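Local coordinates for regulator of Ty1 transposition protein 107 (Saccharomyces cerevisiae, PDB 3T7K), which binds phosphorylated histone H2A through its C-terminal tandem BRCT repeats during DNA damage repair, at residues 144-149 with 167-172; 198-203 with 224-229; 16-21 with 44-49. All coordinates share one frame; numbering follows the deposited sequence.

Contact 1: 144-149 with 167-172; sequences INLVND and EKINVL
Asn145 and Asn170 pair their side-chain amides beside the backbone bonds that join their strands. The Asn170 amide donates ND2 to Asn145 OD1 at 2.8 Å, a bent bond (146° at the hydrogen) that comes in tilted from the carbonyl plane. The two amide planes stand 67° apart. Asn170 ND2 also donates to Asp181 O, and Asn145 ND2 to the carbonyls of Ile183 and Val199, so the buried Asn145 amide is satisfied at both its oxygen and its nitrogen. A chi1 of -179° puts Asn170 CG anti to the backbone N; the two asparagine side chains lie side by side, pointing the same way.

Along the backbones, Ile144 N donates to Lys168 O at 3.0 Å, and Ile144 O accepts from Asn170 N. The pattern repeats as Leu146 N reaches Asn170 O and Leu146 O takes Leu172 N at 2.8 Å. Helix 154-163 connects these parallel strands in a right-handed beta-alpha-beta unit of the BRCT fold, with 168-172 outermost in the sheet. Past the end of strand 143-147, Asn148 N still binds Leu172 O at 2.9 Å. Several carbonyls also receive CA-H contacts, including Leu146 O from Val171 CA.

On the face turned to helix 154-163, Ile144 CD1 meets Ile169 CD1 at 3.6 Å, the two chains side by side, and Leu146 CD2 sits against Ile169 CG2. On the face of the asparagines, Leu172 CD1 packs on Asn145 CB at 3.6 Å.

Contact 2: 198-203 with 224-229; sequences YVLIVT and ILIVEW
Leu200 slots its CD1 methyl beside two isoleucines of the neighbouring strand, 4.0 Å from Ile226 CG1 and 4.1 Å from Ile224 CG2. The Leu200 and Ile226 side chains run alongside each other in the same direction, and CD1 is the branch of the leucine that bridges the step from one isoleucine to the next. Two residues beyond Leu200, the fit tightens: Val202 CG2, placed between the backbone N and the carbonyl carbon, presses on Ile226 CG2 at 3.4 Å, closer than usual for two methyls. Val202 CG1 flanks the same methyl at 3.8 Å, leaving Ile226 CG2 seated against both prongs of the valine. At the other end, Ile224 CG1 approaches the Tyr198 ring obliquely, while the Tyr198 hydroxyl bonds to Asp219.

The backbones beneath are parallel neighbours in the central sheet of the second BRCT repeat, linked through helix 205-218 as a beta-alpha-beta crossover. Four backbone hydrogen bonds join them, from Leu225 N to Tyr198 O at 2.7 Å through to Val202 N on Val227 O.

On the reverse face, Ile201 and Val227 cross obliquely, with Ile201 CG1 against Val227 CG2 at 4.1 Å. The other branch, Ile201 CG2, lies 4.0 Å from Trp229 N. There the backbones have spread too far for a direct bond, and a water fills the gap, donating to Val202 O and accepting from Trp229 N at 2.8 Å. The indole of Trp229, beyond the strand, packs on helix 154-163 and on an apolar side chain of the bound peptide.

Contact 3: 16-21 with 44-49; sequences NELPNY and NQLGIK
A Schellman motif ends helix 37-45 of the first BRCT repeat, and the loop leading into strand 23-27 packs against it, with Leu18, Pro19 and Tyr21 gathered round Leu46. Leu46 CD2 is the atom on which Leu18 and Pro19 converge: it touches Leu18 CB at 3.7 Å, with the two leucine side chains crossing at about a right angle, and Pro19 CD at 4.0 Å, the proline lying alongside and pointing the same way. A chi1 of -60° sets Leu46 CG anti to its carbonyl carbon; CD2 is the branch that meets these two loop residues, and Ile99 of helix 90-99 touches the leucine as well.

Leu46 is also held through its backbone. Its carbonyl oxygen accepts a hydrogen bond from Tyr21 N at 2.9 Å, and the same oxygen lies at the edge of the Tyr21 ring, near the ring plane. A water joins the segments a step earlier by donating to both Pro19 O and Gln45 O, thereby serving the carbonyl of the last residue of the helix.

Gly47, at positive phi, is the C-prime residue of the motif, in which Gly47 N returns to Asn44 O and Ile48 N to Leu43 O before the chain enters strand 48-50. The side chain of Asn20 comes close to this glycine, its OD1 lying 3.3 Å from Gly47 CA.

Beyond the turn, Tyr21 and Ile48 run side by side, with Tyr21 CB against Ile48 CG1 at 3.8 Å and Ile48 CD1 oblique to the ring. The Tyr21 ring meets Phe91 of helix 90-99 edge-to-face, and its hydroxyl bonds to Ile111 O.

Overall arrangement
Contact 3 comes first along the chain and lies in the first BRCT repeat, while contacts 1 and 2 follow in series within the second, on the opposite side of the chain's centre. Contacts 1 and 2 have centres about 10 Å apart and share one sheet: strand 143-147 of contact 1 neighbours strand 198-201 of contact 2, and Asn145 probably bonds through its backbone to Val199 and Ile201, joining 168-172, 143-147, 198-201 and 224-227 as four adjacent parallel strands. The centre of contact 3 is about 43 Å from that of contact 1 and about 46 Å from that of contact 2; it touches neither, and edges a separate parallel sheet. Of the three, contact 2 reaches the bound peptide, through Trp229.

Contact 1: 144-149 with 167-172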
# COMPACT_ATOMS: atom_id res chain seq x y z
N ILE C 144 -6.04 -25.27 -4.35
CA ILE C 144 -5.43 -26.55 -4.07
C ILE C 144 -6.25 -27.33 -3.07
O ILE C 144 -7.13 -26.80 -2.40
CB ILE C 144 -4.03 -26.39 -3.47
CG1 ILE C 144 -4.13 -25.64 -2.14
CG2 ILE C 144 -3.11 -25.67 -4.43
CD1 ILE C 144 -2.94 -25.83 -1.24
N ASN C 145 -5.91 -28.61 -2.95
CA ASN C 145 -6.48 -29.49 -1.97
C ASN C 145 -5.38 -29.90 -1.05
O ASN C 145 -4.29 -30.26 -1.50
CB ASN C 145 -7.07 -30.74 -2.66
CG ASN C 145 -8.08 -30.39 -3.71
OD1 ASN C 145 -9.29 -30.38 -3.45
ND2 ASN C 145 -7.61 -30.07 -4.90
N LEU C 146 -5.66 -29.89 0.24
CA LEU C 146 -4.67 -30.18 1.26
C LEU C 146 -5.25 -31.25 2.16
O LEU C 146 -6.39 -31.13 2.59
CB LEU C 146 -4.41 -28.89 2.06
CG LEU C 146 -3.33 -28.86 3.14
CD1 LEU C 146 -1.97 -29.08 2.53
CD2 LEU C 146 -3.37 -27.52 3.87
N VAL C 147 -4.48 -32.30 2.42
CA VAL C 147 -4.93 -33.34 3.31
C VAL C 147 -4.97 -32.82 4.74
O VAL C 147 -4.10 -32.04 5.15
CB VAL C 147 -4.05 -34.60 3.24
CG1 VAL C 147 -4.19 -35.26 1.89
CG2 VAL C 147 -2.59 -34.26 3.54
N ASN C 148 -5.99 -33.24 5.47
CA ASN C 148 -6.25 -32.76 6.81
C ASN C 148 -5.16 -33.12 7.80
O ASN C 148 -5.01 -32.47 8.83
CB ASN C 148 -7.59 -33.29 7.33
CG ASN C 148 -8.17 -32.44 8.45
OD1 ASN C 148 -7.53 -31.49 8.91
ND2 ASN C 148 -9.38 -32.76 8.89
N ASP C 149 -4.39 -34.16 7.49
CA ASP C 149 -3.35 -34.63 8.40
C ASP C 149 -1.97 -34.07 8.08
O ASP C 149 -0.95 -34.69 8.40
CB ASP C 149 -3.29 -36.17 8.43
CG ASP C 149 -2.73 -36.76 7.15
OD1 ASP C 149 -2.64 -38.00 7.06
OD2 ASP C 149 -2.37 -35.99 6.23
N GLU C 167 -5.51 -18.81 -3.45
CA GLU C 167 -6.79 -18.21 -3.07
C GLU C 167 -7.74 -19.17 -2.35
O GLU C 167 -8.45 -18.78 -1.42
CB GLU C 167 -7.48 -17.59 -4.29
CG GLU C 167 -6.99 -16.18 -4.58
CD GLU C 167 -6.81 -15.90 -6.06
OE1 GLU C 167 -7.64 -16.37 -6.87
OE2 GLU C 167 -5.83 -15.21 -6.42
N LYS C 168 -7.77 -20.43 -2.77
CA LYS C 168 -8.65 -21.40 -2.12
C LYS C 168 -7.87 -22.62 -1.63
O LYS C 168 -7.14 -23.26 -2.40
CB LYS C 168 -9.78 -21.83 -3.05
CG LYS C 168 -10.75 -20.72 -3.42
CD LYS C 168 -12.15 -21.29 -3.63
CE LYS C 168 -13.09 -20.24 -4.22
NZ LYS C 168 -14.49 -20.76 -4.36
N ILE C 169 -8.06 -22.93 -0.35
CA ILE C 169 -7.46 -24.08 0.29
C ILE C 169 -8.58 -25.03 0.68
O ILE C 169 -9.30 -24.79 1.64
CB ILE C 169 -6.74 -23.70 1.58
CG1 ILE C 169 -5.70 -22.60 1.33
CG2 ILE C 169 -6.09 -24.94 2.20
CD1 ILE C 169 -4.58 -23.06 0.44
N ASN C 170 -8.72 -26.12 -0.07
CA ASN C 170 -9.77 -27.09 0.19
C ASN C 170 -9.20 -28.24 0.99
O ASN C 170 -8.36 -28.99 0.50
CB ASN C 170 -10.30 -27.61 -1.14
CG ASN C 170 -11.42 -28.63 -0.97
OD1 ASN C 170 -12.18 -28.58 -0.00
ND2 ASN C 170 -11.51 -29.57 -1.91
N VAL C 171 -9.64 -28.40 2.24
CA VAL C 171 -9.10 -29.47 3.07
C VAL C 171 -9.83 -30.80 2.86
O VAL C 171 -11.06 -30.87 2.88
CB VAL C 171 -9.13 -29.10 4.55
CG1 VAL C 171 -8.54 -30.22 5.38
CG2 VAL C 171 -8.36 -27.80 4.76
N LEU C 172 -9.06 -31.86 2.66
CA LEU C 172 -9.62 -33.17 2.38
C LEU C 172 -9.37 -34.10 3.54
O LEU C 172 -8.22 -34.35 3.91
CB LEU C 172 -9.00 -33.75 1.11
CG LEU C 172 -9.35 -33.10 -0.23
CD1 LEU C 172 -8.55 -33.76 -1.35
CD2 LEU C 172 -10.84 -33.21 -0.50

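Contact 2: 198-203 with 224-229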
# COMPACT_ATOMS: atom_id res chain seq x y z
N TYR C 198 -5.79 -30.32 -11.32
CA TYR C 198 -5.90 -30.72 -9.92
C TYR C 198 -4.56 -30.67 -9.22
O TYR C 198 -3.59 -31.29 -9.67
CB TYR C 198 -6.43 -32.14 -9.79
CG TYR C 198 -7.80 -32.32 -10.37
CD1 TYR C 198 -8.93 -31.97 -9.64
CD2 TYR C 198 -7.97 -32.83 -11.65
CE1 TYR C 198 -10.21 -32.14 -10.18
CE2 TYR C 198 -9.23 -33.01 -12.19
CZ TYR C 198 -10.34 -32.66 -11.45
OH TYR C 198 -11.59 -32.84 -12.00
N VAL C 199 -4.53 -29.98 -8.09
CA VAL C 199 -3.32 -29.82 -7.32
C VAL C 199 -3.63 -30.27 -5.92
O VAL C 199 -4.58 -29.80 -5.30
CB VAL C 199 -2.83 -28.34 -7.27
CG1 VAL C 199 -1.47 -28.28 -6.62
CG2 VAL C 199 -2.75 -27.78 -8.66
N LEU C 200 -2.82 -31.18 -5.40
CA LEU C 200 -3.05 -31.73 -4.08
C LEU C 200 -1.74 -31.77 -3.32
O LEU C 200 -0.69 -32.08 -3.88
CB LEU C 200 -3.64 -33.14 -4.16
CG LEU C 200 -4.93 -33.34 -4.98
CD1 LEU C 200 -4.64 -33.59 -6.47
CD2 LEU C 200 -5.73 -34.51 -4.42
N ILE C 201 -1.81 -31.47 -2.03
CA ILE C 201 -0.65 -31.52 -1.17
C ILE C 201 -0.95 -32.66 -0.25
O ILE C 201 -2.00 -32.70 0.37
CB ILE C 201 -0.49 -30.24 -0.34
CG1 ILE C 201 -0.26 -29.05 -1.27
CG2 ILE C 201 0.67 -30.39 0.63
CD1 ILE C 201 -0.18 -27.69 -0.53
N VAL C 202 -0.03 -33.61 -0.17
CA VAL C 202 -0.31 -34.83 0.56
C VAL C 202 0.83 -35.20 1.48
O VAL C 202 1.91 -34.62 1.40
CB VAL C 202 -0.61 -36.02 -0.41
CG1 VAL C 202 -1.86 -35.72 -1.23
CG2 VAL C 202 0.58 -36.30 -1.30
N THR C 203 0.55 -36.16 2.35
CA THR C 203 1.50 -36.69 3.32
C THR C 203 1.95 -38.11 2.96
O THR C 203 3.14 -38.42 3.00
CB THR C 203 0.88 -36.72 4.73
OG1 THR C 203 0.64 -35.38 5.19
CG2 THR C 203 1.79 -37.44 5.70
N ILE C 224 -2.94 -33.52 -13.35
CA ILE C 224 -2.87 -33.65 -11.90
C ILE C 224 -1.46 -33.40 -11.44
O ILE C 224 -0.50 -33.84 -12.08
CB ILE C 224 -3.24 -35.08 -11.46
CG1 ILE C 224 -4.58 -35.51 -12.05
CG2 ILE C 224 -3.26 -35.19 -9.94
CD1 ILE C 224 -4.82 -37.03 -11.99
N LEU C 225 -1.33 -32.71 -10.31
CA LEU C 225 -0.05 -32.53 -9.67
C LEU C 225 -0.21 -32.86 -8.20
O LEU C 225 -1.07 -32.29 -7.52
CB LEU C 225 0.44 -31.09 -9.84
CG LEU C 225 1.69 -30.73 -9.05
CD1 LEU C 225 2.86 -31.61 -9.49
CD2 LEU C 225 2.02 -29.27 -9.28
N ILE C 226 0.59 -33.78 -7.70
CA ILE C 226 0.53 -34.14 -6.29
C ILE C 226 1.92 -33.97 -5.71
O ILE C 226 2.88 -34.58 -6.19
CB ILE C 226 0.03 -35.58 -6.10
CG1 ILE C 226 -1.29 -35.78 -6.85
CG2 ILE C 226 -0.18 -35.87 -4.63
CD1 ILE C 226 -1.94 -37.16 -6.61
N VAL C 227 2.04 -33.13 -4.68
CA VAL C 227 3.34 -32.82 -4.11
C VAL C 227 3.33 -32.97 -2.59
O VAL C 227 2.27 -33.08 -1.97
CB VAL C 227 3.75 -31.36 -4.41
CG1 VAL C 227 3.86 -31.12 -5.91
CG2 VAL C 227 2.72 -30.43 -3.80
N GLU C 228 4.52 -32.97 -2.00
CA GLU C 228 4.66 -32.90 -0.56
C GLU C 228 4.74 -31.42 -0.12
O GLU C 228 5.00 -30.53 -0.93
CB GLU C 228 5.93 -33.63 -0.11
CG GLU C 228 6.01 -35.08 -0.60
CD GLU C 228 7.22 -35.84 -0.07
OE1 GLU C 228 8.22 -35.95 -0.81
OE2 GLU C 228 7.15 -36.34 1.07
N TRP C 229 4.51 -31.18 1.16
CA TRP C 229 4.61 -29.83 1.72
C TRP C 229 5.96 -29.23 1.38
O TRP C 229 6.06 -28.07 0.99
CB TRP C 229 4.38 -29.87 3.24
CG TRP C 229 4.74 -28.59 3.97
CD1 TRP C 229 5.66 -28.45 4.96
CD2 TRP C 229 4.19 -27.28 3.74
NE1 TRP C 229 5.72 -27.14 5.38
CE2 TRP C 229 4.82 -26.40 4.65
CE3 TRP C 229 3.23 -26.76 2.87
CZ2 TRP C 229 4.53 -25.03 4.70
CZ3 TRP C 229 2.93 -25.40 2.92
CH2 TRP C 229 3.58 -24.55 3.84
O HOH W 1 3.76 -33.16 3.04

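Contact 3: 16-21 with 44-49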
# COMPACT_ATOMS: atom_id res chain seq x y z
N ASN C 16 23.62 13.31 19.68
CA ASN C 16 23.41 14.50 18.85
C ASN C 16 22.28 14.32 17.85
O ASN C 16 21.49 15.24 17.60
CB ASN C 16 24.70 14.85 18.10
CG ASN C 16 25.45 16.01 18.73
OD1 ASN C 16 24.85 17.00 19.15
ND2 ASN C 16 26.77 15.88 18.81
N GLU C 17 22.18 13.11 17.30
CA GLU C 17 21.25 12.82 16.24
C GLU C 17 21.00 11.31 16.24
O GLU C 17 21.91 10.53 16.51
CB GLU C 17 21.86 13.29 14.91
CG GLU C 17 20.98 13.17 13.69
CD GLU C 17 21.01 11.76 13.10
OE1 GLU C 17 22.03 11.04 13.27
OE2 GLU C 17 20.00 11.39 12.46
N LEU C 18 19.75 10.92 15.98
CA LEU C 18 19.37 9.50 15.94
C LEU C 18 19.06 9.07 14.52
O LEU C 18 18.37 9.78 13.79
CB LEU C 18 18.13 9.27 16.80
CG LEU C 18 18.20 9.77 18.24
CD1 LEU C 18 16.92 9.36 18.96
CD2 LEU C 18 19.42 9.19 18.91
N PRO C 19 19.57 7.89 14.11
CA PRO C 19 19.18 7.41 12.78
C PRO C 19 17.74 6.97 12.77
O PRO C 19 17.15 6.68 13.81
CB PRO C 19 20.09 6.20 12.57
CG PRO C 19 20.49 5.78 13.93
CD PRO C 19 20.59 7.04 14.72
N ASN C 20 17.16 6.93 11.58
CA ASN C 20 15.84 6.35 11.41
C ASN C 20 15.98 5.10 10.57
O ASN C 20 16.05 5.17 9.35
CB ASN C 20 14.88 7.34 10.73
CG ASN C 20 13.54 6.71 10.41
OD1 ASN C 20 13.19 5.69 10.97
ND2 ASN C 20 12.80 7.32 9.50
N TYR C 21 16.06 3.96 11.23
CA TYR C 21 16.24 2.69 10.51
C TYR C 21 15.02 2.31 9.68
O TYR C 21 15.13 1.55 8.73
CB TYR C 21 16.60 1.57 11.48
CG TYR C 21 17.98 1.69 12.05
CD1 TYR C 21 19.09 1.29 11.33
CD2 TYR C 21 18.17 2.24 13.31
CE1 TYR C 21 20.36 1.41 11.86
CE2 TYR C 21 19.43 2.38 13.83
CZ TYR C 21 20.52 1.97 13.12
OH TYR C 21 21.77 2.09 13.67
N ASN C 44 11.72 2.33 18.97
CA ASN C 44 10.73 3.14 18.27
C ASN C 44 11.28 4.53 17.99
O ASN C 44 11.03 5.12 16.93
CB ASN C 44 9.44 3.24 19.07
CG ASN C 44 9.07 1.92 19.74
OD1 ASN C 44 9.09 1.82 20.97
ND2 ASN C 44 8.73 0.91 18.92
N GLN C 45 12.06 5.06 18.92
CA GLN C 45 12.68 6.37 18.69
C GLN C 45 13.66 6.30 17.53
O GLN C 45 13.94 7.31 16.90
CB GLN C 45 13.37 6.87 19.96
CG GLN C 45 12.40 7.43 21.00
CD GLN C 45 11.28 8.25 20.37
OE1 GLN C 45 11.53 9.23 19.67
NE2 GLN C 45 10.04 7.83 20.60
N LEU C 46 14.17 5.11 17.24
CA LEU C 46 15.11 4.92 16.14
C LEU C 46 14.41 4.38 14.89
O LEU C 46 15.07 3.91 13.97
CB LEU C 46 16.25 3.97 16.55
CG LEU C 46 17.11 4.44 17.73
CD1 LEU C 46 18.06 3.34 18.20
CD2 LEU C 46 17.89 5.66 17.38
N GLY C 47 13.08 4.47 14.86
CA GLY C 47 12.33 4.02 13.71
C GLY C 47 12.37 2.51 13.50
O GLY C 47 12.35 2.04 12.37
N ILE C 48 12.46 1.77 14.59
CA ILE C 48 12.33 0.32 14.56
C ILE C 48 11.11 -0.08 15.41
O ILE C 48 11.06 0.21 16.63
CB ILE C 48 13.56 -0.36 15.17
CG1 ILE C 48 14.84 0.07 14.45
CG2 ILE C 48 13.39 -1.87 15.12
CD1 ILE C 48 16.09 -0.45 15.11
N LYS C 49 10.15 -0.74 14.77
CA LYS C 49 8.93 -1.24 15.41
C LYS C 49 8.85 -2.73 15.19
O LYS C 49 9.03 -3.20 14.05
CB LYS C 49 7.69 -0.57 14.81
CG LYS C 49 7.82 0.93 14.68
CD LYS C 49 6.47 1.64 14.68
CE LYS C 49 5.79 1.60 13.32
NZ LYS C 49 4.68 2.59 13.27
O HOH W 2 14.96 8.39 14.54